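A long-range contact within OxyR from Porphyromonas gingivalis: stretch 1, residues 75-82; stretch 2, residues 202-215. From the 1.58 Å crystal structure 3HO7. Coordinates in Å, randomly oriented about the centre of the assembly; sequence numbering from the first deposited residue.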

# COMPACT_ATOMS: atom_id res chain seq x y z
N LEU A 75 -2.00 15.08 -23.33
CA LEU A 75 -1.34 13.84 -22.96
C LEU A 75 -1.64 12.74 -23.98
O LEU A 75 -2.54 12.88 -24.81
N GLU A 76 -0.89 11.66 -23.90
CA GLU A 76 -1.15 10.48 -24.71
C GLU A 76 -0.54 9.26 -24.04
O GLU A 76 0.29 9.39 -23.14
N ASP A 77 -0.97 8.07 -24.46
CA ASP A 77 -0.51 6.85 -23.81
C ASP A 77 -0.45 5.68 -24.79
O ASP A 77 -1.04 5.71 -25.86
N ASP A 78 0.27 4.64 -24.38
CA ASP A 78 0.45 3.45 -25.20
C ASP A 78 0.24 2.20 -24.36
O ASP A 78 0.58 2.17 -23.18
N LEU A 79 -0.33 1.17 -24.98
CA LEU A 79 -0.60 -0.07 -24.27
C LEU A 79 0.68 -0.77 -23.86
O LEU A 79 1.62 -0.89 -24.66
N LEU A 80 0.73 -1.23 -22.62
CA LEU A 80 1.84 -2.04 -22.14
C LEU A 80 1.38 -3.48 -22.01
O LEU A 80 2.00 -4.40 -22.55
N TYR A 81 0.27 -3.68 -21.30
CA TYR A 81 -0.30 -5.01 -21.13
C TYR A 81 -1.69 -4.95 -20.50
O TYR A 81 -2.04 -3.96 -19.85
N TYR A 82 -2.46 -6.01 -20.69
CA TYR A 82 -3.74 -6.16 -20.02
C TYR A 82 -3.53 -6.98 -18.76
O TYR A 82 -2.56 -7.72 -18.64
N LEU A 202 13.84 7.24 -26.15
CA LEU A 202 13.76 6.74 -24.79
C LEU A 202 12.36 6.18 -24.52
O LEU A 202 12.21 5.07 -24.00
N ARG A 203 11.35 6.96 -24.88
CA ARG A 203 9.96 6.53 -24.77
C ARG A 203 9.80 5.14 -25.38
O ARG A 203 9.23 4.24 -24.77
N GLU A 204 10.31 4.99 -26.60
CA GLU A 204 10.25 3.72 -27.31
C GLU A 204 10.96 2.62 -26.53
O GLU A 204 10.47 1.49 -26.43
N GLN A 205 12.12 2.95 -25.97
CA GLN A 205 12.89 1.99 -25.18
C GLN A 205 12.12 1.59 -23.93
O GLN A 205 12.00 0.40 -23.61
N LEU A 206 11.59 2.58 -23.22
CA LEU A 206 10.81 2.32 -22.02
C LEU A 206 9.65 1.38 -22.30
O LEU A 206 9.47 0.37 -21.61
N ILE A 207 8.86 1.69 -23.32
CA ILE A 207 7.73 0.85 -23.68
C ILE A 207 8.17 -0.60 -23.86
O ILE A 207 7.56 -1.52 -23.32
N GLY A 208 9.25 -0.80 -24.62
CA GLY A 208 9.78 -2.13 -24.84
C GLY A 208 10.19 -2.83 -23.55
O GLY A 208 9.86 -3.99 -23.34
N LEU A 209 10.90 -2.11 -22.69
CA LEU A 209 11.40 -2.69 -21.45
C LEU A 209 10.27 -3.10 -20.51
O LEU A 209 10.30 -4.17 -19.90
N LEU A 210 9.26 -2.25 -20.38
CA LEU A 210 8.13 -2.55 -19.52
C LEU A 210 7.35 -3.75 -20.05
O LEU A 210 7.00 -4.66 -19.29
N ARG A 211 7.09 -3.76 -21.35
CA ARG A 211 6.37 -4.88 -21.96
C ARG A 211 7.15 -6.18 -21.82
O ARG A 211 6.56 -7.25 -21.64
N SER A 212 8.47 -6.10 -21.90
CA SER A 212 9.32 -7.28 -21.77
C SER A 212 9.38 -7.75 -20.32
O SER A 212 9.96 -8.79 -20.02
N ALA A 213 8.79 -6.96 -19.42
CA ALA A 213 8.81 -7.28 -18.00
C ALA A 213 7.70 -8.26 -17.63
O ALA A 213 7.69 -8.81 -16.53
N VAL A 214 6.78 -8.48 -18.56
CA VAL A 214 5.66 -9.39 -18.31
C VAL A 214 5.51 -10.43 -19.43
O VAL A 214 5.97 -10.22 -20.55
N PRO A 215 4.88 -11.56 -19.11
CA PRO A 215 4.63 -12.62 -20.09
C PRO A 215 3.93 -12.06 -21.32
O PRO A 215 3.01 -11.25 -21.20

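The strand 75-82 and the helix that includes Arg203 and Leu210 run almost parallel, their N-to-C directions 6° apart and their axes 8.3 Å apart at closest approach. Together the two stretches bury 473 Å² between them, and the contact changes character along its length, from charged at the N-terminal end to apolar farther on.

The charged part centres on Arg203. Its CA-to-CB bond points toward the strand, and chi1, chi2 and chi3 are all t, so the fully extended chain carries the guanidinium across to two acidic residues. Both acids lie at the edge of the guanidinium, near its plane, where its N-H groups are directed. Asp78 also points toward the helix; with chi1 m, it forms a salt bridge and hydrogen bond in which Arg203 NH2 donates to Asp78 OD2 at 3.0 Å. Glu76 starts sideways, but chi1 p and chi2 t bring its carboxylate nearer, and the longer glutamate side chain lets it share the same arginine. Both bridges share some uncertainty, because Glu76 OE2 and Arg203 NH2 are modelled too close together; the hydrogen bond from Arg203 NH1 to Glu76 OE2 is also weak. The intervening Asp77 points away from the helix, as expected from the alternation of a strand, and its carboxylate is satisfied elsewhere in the structure.

The apolar part is built around Leu80, which has the largest area covered across the contact. It leaves the backbone sideways, yet its m,t rotamer brings the branched end nearer the helix, where it packs among Ile207, Leu210 and Arg211. There Leu80 CD2 lies 4.0 Å from Ile207 CG2, while Leu80 CD1 meets Leu210 CD1 at 3.7 Å. Ile207 (m,t) also extends its other branch toward the acidic region, placing CD1 3.5 Å from Asp78 OD2. Leu210, likewise m,t, points toward the strand from a buried position, where a purely hydrocarbon side chain carries no unsatisfied polar group.

Beyond these leucines, Tyr81 and Val214 point toward each other's stretches. Tyr81 CB is 4.0 Å from Val214 CG2, and Val214 CG1 lies over one face of the tyrosine ring. Val214 (m) closes a type I turn that starts at Arg211, and its compact, branched side chain packs against both the CB and the ring of Tyr81.

Arg211 contributes mainly through its aliphatic portion. With chi1 m, chi2 t and chi3 p, it places CG 3.5 Å from Leu80 O and 4.0 Å from Leu80 CD2.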

# COMPACT_ATOMS: atom_id res chain seq x y z
CB LEU A 75 -1.80 13.37 -21.57
CG LEU A 75 -1.52 14.29 -20.38
CD1 LEU A 75 -1.85 13.56 -19.09
CD2 LEU A 75 -0.06 14.74 -20.38
CB GLU A 76 -0.62 10.65 -26.13
CG GLU A 76 0.89 10.51 -26.28
CD GLU A 76 1.35 10.75 -27.70
OE1 GLU A 76 0.74 11.59 -28.39
OE2 GLU A 76 2.33 10.10 -28.14
CB ASP A 77 -1.41 6.50 -22.63
CG ASP A 77 -2.89 6.61 -22.96
OD1 ASP A 77 -3.50 5.57 -23.29
OD2 ASP A 77 -3.43 7.73 -22.91
CB ASP A 78 1.85 3.44 -25.81
CG ASP A 78 2.06 4.56 -26.81
OD1 ASP A 78 1.35 4.59 -27.84
OD2 ASP A 78 2.95 5.41 -26.57
CB LEU A 79 -1.46 -0.99 -25.14
CG LEU A 79 -1.83 -2.35 -24.54
CD1 LEU A 79 -2.64 -2.17 -23.26
CD2 LEU A 79 -2.60 -3.19 -25.55
CB LEU A 80 2.37 -1.51 -20.81
CG LEU A 80 2.91 -0.08 -20.85
CD1 LEU A 80 3.48 0.33 -19.50
CD2 LEU A 80 3.97 0.05 -21.94
CB TYR A 81 0.62 -5.89 -20.28
CG TYR A 81 0.89 -5.35 -18.90
CD1 TYR A 81 0.17 -5.80 -17.80
CD2 TYR A 81 1.88 -4.39 -18.68
CE1 TYR A 81 0.42 -5.30 -16.53
CE2 TYR A 81 2.13 -3.89 -17.42
CZ TYR A 81 1.40 -4.35 -16.35
OH TYR A 81 1.67 -3.85 -15.09
CB TYR A 82 -4.77 -6.84 -20.93
CG TYR A 82 -5.15 -6.02 -22.13
CD1 TYR A 82 -4.56 -6.25 -23.37
CD2 TYR A 82 -6.10 -5.01 -22.04
CE1 TYR A 82 -4.91 -5.51 -24.48
CE2 TYR A 82 -6.46 -4.26 -23.14
CZ TYR A 82 -5.85 -4.51 -24.36
OH TYR A 82 -6.19 -3.77 -25.46
CB LEU A 202 14.07 7.86 -23.79
CG LEU A 202 14.06 7.49 -22.31
CD1 LEU A 202 15.10 6.42 -22.01
CD2 LEU A 202 14.29 8.72 -21.45
CB ARG A 203 9.04 7.53 -25.46
CG ARG A 203 7.55 7.22 -25.40
CD ARG A 203 6.76 8.29 -26.14
NE ARG A 203 5.34 7.97 -26.26
CZ ARG A 203 4.46 8.71 -26.93
NH1 ARG A 203 4.86 9.82 -27.54
NH2 ARG A 203 3.19 8.35 -27.00
CB GLU A 204 10.85 3.85 -28.71
CG GLU A 204 10.84 2.57 -29.53
CD GLU A 204 11.22 2.80 -30.98
OE1 GLU A 204 11.25 3.98 -31.41
OE2 GLU A 204 11.47 1.81 -31.69
CB GLN A 205 14.26 2.56 -24.81
CG GLN A 205 15.20 1.55 -24.17
CD GLN A 205 16.55 2.15 -23.79
OE1 GLN A 205 16.82 3.32 -24.08
NE2 GLN A 205 17.39 1.36 -23.14
CB LEU A 206 10.30 3.63 -21.40
CG LEU A 206 11.13 4.22 -20.26
CD1 LEU A 206 10.97 3.41 -18.98
CD2 LEU A 206 12.60 4.32 -20.66
CB ILE A 207 7.02 1.34 -24.96
CG1 ILE A 207 6.41 2.72 -24.72
CG2 ILE A 207 5.96 0.34 -25.40
CD1 ILE A 207 5.71 3.30 -25.93
CB LEU A 209 12.36 -1.73 -20.74
CG LEU A 209 13.76 -1.65 -21.34
CD1 LEU A 209 14.57 -0.54 -20.68
CD2 LEU A 209 14.48 -2.99 -21.21
CB LEU A 210 7.23 -1.33 -19.37
CG LEU A 210 7.82 -0.18 -18.55
CD1 LEU A 210 6.99 1.08 -18.72
CD2 LEU A 210 7.92 -0.57 -17.08
CB ARG A 211 6.07 -4.59 -23.43
CG ARG A 211 5.19 -3.38 -23.67
CD ARG A 211 4.82 -3.25 -25.13
NE ARG A 211 4.07 -4.41 -25.60
CZ ARG A 211 3.84 -4.69 -26.88
NH1 ARG A 211 4.32 -3.89 -27.83
NH2 ARG A 211 3.15 -5.77 -27.21
CB SER A 212 10.73 -6.99 -22.28
OG SER A 212 11.51 -6.34 -21.29
CB ALA A 213 8.69 -6.01 -17.17
CB VAL A 214 4.33 -8.62 -18.13
CG1 VAL A 214 4.45 -7.64 -16.98
CG2 VAL A 214 3.96 -7.89 -19.42
CB PRO A 215 3.70 -13.58 -19.33
CG PRO A 215 4.06 -13.38 -17.90
CD PRO A 215 4.37 -11.92 -17.77